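Local coordinates for protein hydrolase (Rhizobium meliloti, PDB 5HOE) that probably hydrolyses ester bonds as an octameric carbohydrate acetylesterase of the GDSL-like, SGNH-hydrolase family, at residues F193-A196 with G197-I200. Residues are numbered along the deposited sequence; the frame is centred on the assembly and turned at random. Where two conformers were deposited one is given.
Sequences FFAA and GDCI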
# COMPACT_ATOMS: atom_id res chain seq x y z
N PHE A 193 17.49 -33.29 -0.88
CA PHE A 193 17.65 -32.86 0.50
C PHE A 193 19.00 -33.28 1.08
O PHE A 193 19.47 -34.40 0.83
CB PHE A 193 16.57 -33.42 1.42
CG PHE A 193 16.79 -33.11 2.87
CD1 PHE A 193 16.66 -31.81 3.33
CD2 PHE A 193 17.14 -34.10 3.77
CE1 PHE A 193 16.88 -31.49 4.66
CE2 PHE A 193 17.37 -33.79 5.10
CZ PHE A 193 17.21 -32.48 5.55
N PHE A 194 19.59 -32.39 1.88
CA PHE A 194 20.84 -32.67 2.61
C PHE A 194 20.79 -32.01 3.98
O PHE A 194 20.54 -30.81 4.08
CB PHE A 194 22.07 -32.18 1.85
CG PHE A 194 23.35 -32.39 2.60
CD1 PHE A 194 23.81 -33.67 2.86
CD2 PHE A 194 24.08 -31.31 3.10
CE1 PHE A 194 24.98 -33.87 3.58
CE2 PHE A 194 25.24 -31.52 3.81
CZ PHE A 194 25.68 -32.79 4.05
N ALA A 195 21.00 -32.80 5.04
CA ALA A 195 21.04 -32.27 6.40
C ALA A 195 22.48 -31.91 6.76
O ALA A 195 23.32 -32.78 6.98
CB ALA A 195 20.48 -33.29 7.39
N ALA A 196 22.78 -30.61 6.81
CA ALA A 196 24.14 -30.22 7.16
C ALA A 196 24.54 -30.78 8.52
O ALA A 196 25.71 -31.14 8.72
CB ALA A 196 24.28 -28.70 7.12
N GLY A 197 23.60 -30.87 9.46
CA GLY A 197 23.89 -31.36 10.80
C GLY A 197 24.26 -32.83 10.88
O GLY A 197 24.72 -33.27 11.94
N ASP A 198 24.05 -33.60 9.80
CA ASP A 198 24.52 -34.98 9.75
C ASP A 198 26.02 -35.04 9.50
O ASP A 198 26.63 -36.10 9.71
CB ASP A 198 23.79 -35.74 8.65
CG ASP A 198 22.33 -36.03 9.00
OD1 ASP A 198 21.91 -35.80 10.16
OD2 ASP A 198 21.60 -36.50 8.10
N CYS A 199 26.62 -33.93 9.11
CA CYS A 199 28.00 -33.86 8.70
C CYS A 199 28.83 -32.87 9.50
O CYS A 199 30.01 -33.12 9.75
CB CYS A 199 28.05 -33.47 7.22
SG CYS A 199 29.67 -33.10 6.61
N ILE A 200 28.23 -31.76 9.95
CA ILE A 200 28.93 -30.71 10.67
C ILE A 200 28.09 -30.26 11.85
O ILE A 200 26.91 -30.59 11.98
CB ILE A 200 29.28 -29.51 9.74
CG1 ILE A 200 27.99 -28.83 9.23
CG2 ILE A 200 30.21 -29.96 8.59
CD1 ILE A 200 28.16 -27.37 8.91
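Ala-195 and Ala-196 turn the chain out of the last strand of the SGNH-hydrolase parallel sheet through two overlapping type I beta turns, and their carbonyls take up the amides of Asp-198, Cys-199 and Ile-200. Asp-198 N closes the first turn on Ala-195 O at 3.0 Å, coming in well above the carbonyl plane. Cys-199 N closes the second on Ala-196 O at 3.0 Å, also tilted out of the plane. Ile-200 N reaches the same Ala-196 O at 2.9 Å in an i+4 bond, nearly head-on. Backbone bonds from Phe-194 and Ala-196 to strand 147-152 hold the edge strand in the sheet. From helix 212-229, Lys-225 NZ donates to Phe-193 O and Arg-217 NH2 weakly to Cys-199 O. The Asp-198 carboxylate folds back toward the Ala-195 methyl, Asp-198 OD2 lying 3.5 Å from Ala-195 CB. With Phe-194 CG anti to the backbone N (chi1 177°), the ring brings Phe-194 CZ obliquely to Cys-199 CB at 4.0 Å, and both side chains rest on helix 212-229. Ile-200 touches Pro-154 and that same helix, its CG1 3.3 Å from Ala-196 O, the acceptor of two amides.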